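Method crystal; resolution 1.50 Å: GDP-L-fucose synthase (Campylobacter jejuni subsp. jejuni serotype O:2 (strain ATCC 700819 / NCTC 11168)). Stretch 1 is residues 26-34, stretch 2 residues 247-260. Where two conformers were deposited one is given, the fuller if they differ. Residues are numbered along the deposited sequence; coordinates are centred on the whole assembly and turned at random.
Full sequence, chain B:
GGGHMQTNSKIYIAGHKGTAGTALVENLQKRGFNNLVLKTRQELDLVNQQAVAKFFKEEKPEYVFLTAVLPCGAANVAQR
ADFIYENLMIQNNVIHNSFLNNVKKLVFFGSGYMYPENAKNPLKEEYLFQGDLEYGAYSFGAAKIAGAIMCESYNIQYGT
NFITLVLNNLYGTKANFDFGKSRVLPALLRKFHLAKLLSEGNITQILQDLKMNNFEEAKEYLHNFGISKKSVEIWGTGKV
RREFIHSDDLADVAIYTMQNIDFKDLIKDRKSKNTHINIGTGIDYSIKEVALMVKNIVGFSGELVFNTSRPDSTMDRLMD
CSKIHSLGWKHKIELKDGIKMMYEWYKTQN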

# COMPACT_ATOMS: atom_id res chain seq x y z
N GLU B 26 22.17 20.94 -6.11
CA GLU B 26 22.65 22.27 -6.60
C GLU B 26 22.01 23.42 -5.82
O GLU B 26 22.71 24.41 -5.49
CB GLU B 26 22.39 22.41 -8.10
CG GLU B 26 23.29 21.52 -8.92
CD GLU B 26 22.98 21.54 -10.41
OE1 GLU B 26 21.90 22.08 -10.79
OE2 GLU B 26 23.79 20.97 -11.17
N ASN B 27 20.71 23.39 -5.58
CA ASN B 27 19.97 24.46 -4.89
C ASN B 27 20.40 24.53 -3.41
O ASN B 27 20.56 25.63 -2.88
CB ASN B 27 18.47 24.27 -5.04
CG ASN B 27 18.00 24.88 -6.33
OD1 ASN B 27 17.84 26.09 -6.38
ND2 ASN B 27 17.90 24.09 -7.39
N LEU B 28 20.62 23.39 -2.74
CA LEU B 28 21.12 23.40 -1.34
C LEU B 28 22.53 24.04 -1.31
O LEU B 28 22.69 24.91 -0.47
CB LEU B 28 21.12 21.97 -0.82
CG LEU B 28 19.73 21.45 -0.47
CD1 LEU B 28 19.78 19.95 -0.33
CD2 LEU B 28 19.20 22.10 0.79
N GLN B 29 23.43 23.60 -2.18
CA GLN B 29 24.82 24.15 -2.20
C GLN B 29 24.73 25.67 -2.41
O GLN B 29 25.44 26.45 -1.71
CB GLN B 29 25.65 23.40 -3.22
CG GLN B 29 26.05 22.02 -2.73
CD GLN B 29 26.71 21.15 -3.77
OE1 GLN B 29 26.54 21.34 -4.98
NE2 GLN B 29 27.40 20.13 -3.30
N LYS B 30 23.87 26.12 -3.31
CA LYS B 30 23.80 27.56 -3.67
C LYS B 30 23.36 28.40 -2.45
O LYS B 30 23.63 29.62 -2.40
CB LYS B 30 22.88 27.79 -4.87
CG LYS B 30 22.76 29.25 -5.29
CD LYS B 30 21.61 29.57 -6.23
CE LYS B 30 21.75 30.95 -6.85
NZ LYS B 30 21.25 30.93 -8.24
N ARG B 31 22.65 27.80 -1.49
CA ARG B 31 22.14 28.45 -0.28
C ARG B 31 23.08 28.21 0.92
O ARG B 31 22.71 28.63 2.02
CB ARG B 31 20.72 27.95 -0.01
CG ARG B 31 19.77 28.28 -1.14
CD ARG B 31 18.46 27.62 -0.83
NE ARG B 31 17.63 27.48 -2.01
CZ ARG B 31 16.33 27.61 -2.00
NH1 ARG B 31 15.69 27.89 -0.87
NH2 ARG B 31 15.66 27.50 -3.13
N GLY B 32 24.19 27.52 0.70
CA GLY B 32 25.26 27.25 1.69
C GLY B 32 25.06 25.97 2.49
O GLY B 32 25.86 25.71 3.41
N PHE B 33 24.08 25.14 2.11
CA PHE B 33 23.82 23.84 2.78
C PHE B 33 24.80 22.84 2.19
O PHE B 33 24.48 22.18 1.18
CB PHE B 33 22.37 23.39 2.61
CG PHE B 33 21.37 24.26 3.29
CD1 PHE B 33 21.03 24.09 4.61
CD2 PHE B 33 20.76 25.32 2.62
CE1 PHE B 33 20.12 24.91 5.24
CE2 PHE B 33 19.82 26.12 3.23
CZ PHE B 33 19.50 25.92 4.54
N ASN B 34 26.01 22.78 2.71
CA ASN B 34 27.11 22.06 2.04
C ASN B 34 27.43 20.73 2.73
O ASN B 34 28.24 20.03 2.17
CB ASN B 34 28.35 22.94 1.92
CG ASN B 34 28.16 23.98 0.84
OD1 ASN B 34 27.76 23.65 -0.27
ND2 ASN B 34 28.48 25.24 1.13
N SER B 247 12.47 21.53 -12.01
CA SER B 247 13.16 20.95 -10.84
C SER B 247 13.71 22.04 -9.90
O SER B 247 13.87 21.72 -8.71
CB SER B 247 14.16 19.98 -11.26
OG SER B 247 15.13 20.61 -12.10
N ASP B 248 13.97 23.27 -10.35
CA ASP B 248 14.35 24.35 -9.41
C ASP B 248 13.16 24.73 -8.53
O ASP B 248 13.37 25.07 -7.36
CB ASP B 248 14.92 25.58 -10.11
CG ASP B 248 16.34 25.43 -10.62
OD1 ASP B 248 17.02 24.45 -10.21
OD2 ASP B 248 16.74 26.29 -11.43
N ASP B 249 11.94 24.74 -9.09
CA ASP B 249 10.70 24.98 -8.33
C ASP B 249 10.47 23.79 -7.38
O ASP B 249 10.09 24.05 -6.24
CB ASP B 249 9.51 25.28 -9.24
CG ASP B 249 9.28 26.77 -9.53
OD1 ASP B 249 9.68 27.62 -8.70
OD2 ASP B 249 8.65 27.05 -10.57
N LEU B 250 10.70 22.56 -7.83
CA LEU B 250 10.59 21.39 -6.93
C LEU B 250 11.60 21.54 -5.78
O LEU B 250 11.23 21.40 -4.61
CB LEU B 250 10.82 20.09 -7.70
CG LEU B 250 10.74 18.85 -6.83
CD1 LEU B 250 10.30 17.65 -7.64
CD2 LEU B 250 12.06 18.58 -6.13
N ALA B 251 12.85 21.90 -6.09
CA ALA B 251 13.86 22.06 -5.02
C ALA B 251 13.42 23.18 -4.08
O ALA B 251 13.47 23.02 -2.85
CB ALA B 251 15.20 22.33 -5.63
N ASP B 252 12.93 24.30 -4.62
CA ASP B 252 12.50 25.45 -3.78
C ASP B 252 11.39 25.02 -2.82
O ASP B 252 11.47 25.37 -1.64
CB ASP B 252 11.95 26.63 -4.58
CG ASP B 252 13.01 27.52 -5.20
OD1 ASP B 252 14.20 27.29 -4.88
OD2 ASP B 252 12.63 28.43 -5.99
N VAL B 253 10.36 24.32 -3.31
CA VAL B 253 9.22 23.98 -2.42
C VAL B 253 9.67 22.89 -1.44
O VAL B 253 9.23 22.89 -0.31
CB VAL B 253 7.90 23.61 -3.15
CG1 VAL B 253 8.02 22.36 -4.00
CG2 VAL B 253 6.74 23.53 -2.17
N ALA B 254 10.55 21.98 -1.87
CA ALA B 254 11.07 20.95 -0.95
C ALA B 254 11.86 21.60 0.18
O ALA B 254 11.65 21.26 1.37
CB ALA B 254 11.88 19.94 -1.72
N ILE B 255 12.68 22.60 -0.14
CA ILE B 255 13.45 23.30 0.92
C ILE B 255 12.50 24.17 1.75
O ILE B 255 12.59 24.24 2.99
CB ILE B 255 14.61 24.10 0.31
CG1 ILE B 255 15.63 23.16 -0.34
CG2 ILE B 255 15.22 24.95 1.42
CD1 ILE B 255 16.59 23.84 -1.28
N TYR B 256 11.54 24.83 1.12
CA TYR B 256 10.54 25.61 1.87
C TYR B 256 9.79 24.73 2.87
O TYR B 256 9.51 25.13 4.01
CB TYR B 256 9.56 26.28 0.91
CG TYR B 256 8.52 27.09 1.61
CD1 TYR B 256 8.76 28.42 1.90
CD2 TYR B 256 7.29 26.55 1.98
CE1 TYR B 256 7.82 29.17 2.58
CE2 TYR B 256 6.36 27.29 2.68
CZ TYR B 256 6.63 28.61 2.97
OH TYR B 256 5.71 29.38 3.64
N THR B 257 9.41 23.54 2.43
CA THR B 257 8.73 22.56 3.30
C THR B 257 9.62 22.26 4.49
O THR B 257 9.15 22.32 5.60
CB THR B 257 8.39 21.27 2.53
OG1 THR B 257 7.52 21.57 1.44
CG2 THR B 257 7.57 20.33 3.39
N MET B 258 10.88 21.89 4.26
CA MET B 258 11.78 21.59 5.39
C MET B 258 11.79 22.78 6.36
O MET B 258 11.76 22.57 7.58
CB MET B 258 13.22 21.37 4.92
CG MET B 258 13.44 20.08 4.27
SD MET B 258 13.06 18.68 5.39
CE MET B 258 13.91 17.39 4.50
N GLN B 259 11.85 24.00 5.83
CA GLN B 259 12.11 25.16 6.70
C GLN B 259 10.83 25.67 7.35
O GLN B 259 10.95 26.45 8.31
CB GLN B 259 12.79 26.29 5.93
CG GLN B 259 14.13 25.94 5.37
CD GLN B 259 15.10 25.49 6.42
OE1 GLN B 259 14.96 24.42 7.00
NE2 GLN B 259 16.15 26.27 6.63
N ASN B 260 9.65 25.31 6.84
CA ASN B 260 8.42 26.06 7.22
C ASN B 260 7.21 25.16 7.51
O ASN B 260 6.30 25.64 8.20
CB ASN B 260 8.00 27.06 6.13
CG ASN B 260 9.01 28.17 5.99
OD1 ASN B 260 9.09 29.05 6.85
ND2 ASN B 260 9.86 28.07 4.99
O HOH W 1 15.40 27.56 -7.07
O HOH W 2 12.73 27.63 -0.64

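This is a small, mixed contact in which the end of one helix and the turn that follows it lie across a second helix, joined by one direct hydrogen bond, one salt bridge, two bridging waters and a modest apolar patch around Ile 255. The two helix axes approach to 10.2 Å and cross at -60°, and the surface buried between the stretches totals 381 Å².

The backbones come nearest at Asn 27 and Ala 251, whose CA atoms are 6.6 Å apart. Such proximity is compatible with the small methyl side chain of Ala 251: Asn 27 points its CA-to-CB bond toward the other helix and sits as a knob among Asp 248, Ala 251, Asp 252 and Ile 255, with its ND2 3.7 Å from Ala 251 CB. Its amide is used at both ends. Asn 27 ND2 donates to Asp 248 OD1 at 3.0 Å, with an N-H...acceptor angle of 156°, while Asn 27 OD1 accepts a hydrogen bond from water 1 at 2.9 Å. The same water lies 2.5 Å from Asp 252 OD1, a short distance, and so links two oxygens, Asn 27 OD1 and Asp 252 OD1, that stand 4.1 Å apart.

One turn on from Asn 27, Arg 31 also directs its CA-to-CB bond toward the second helix. Its NH2 forms a salt bridge with Asp 252 OD1 at 2.3 Å, unusually short for such a pair; because Asp 252 was deposited in two conformers, this value describes the one given here. The carboxylate oxygen lies at the guanidinium edge, near its plane, where the N-H groups point, whereas Ile 255 CD1 lies over one face. Water 2 adds a second link, accepting from Arg 31 NH1 at 3.0 Å and donating to the backbone Asp 252 O at 2.8 Å.

Ile 255 has the largest covered area of any residue here, 89 Å². With chi1 m and chi2 t, it places CD1 3.8 Å from Leu 28 CD2 and 4.2 Å from Asn 27 CB, while its CG2 is 3.8 Å from Arg 31 NH1.

Beyond Arg 31 the chain leaves the helix through a Schellman motif. Gly 32 has positive phi (90°), which favours glycine, and the bonds Phe 33 N to Leu 28 O (2.9 Å) and Gly 32 N to Gln 29 O (2.9 Å) close the turn. Phe 33 follows with its CA-to-CB bond toward the second helix, and its CZ is 4.0 Å from Gln 259 NE2, which approaches the ring obliquely.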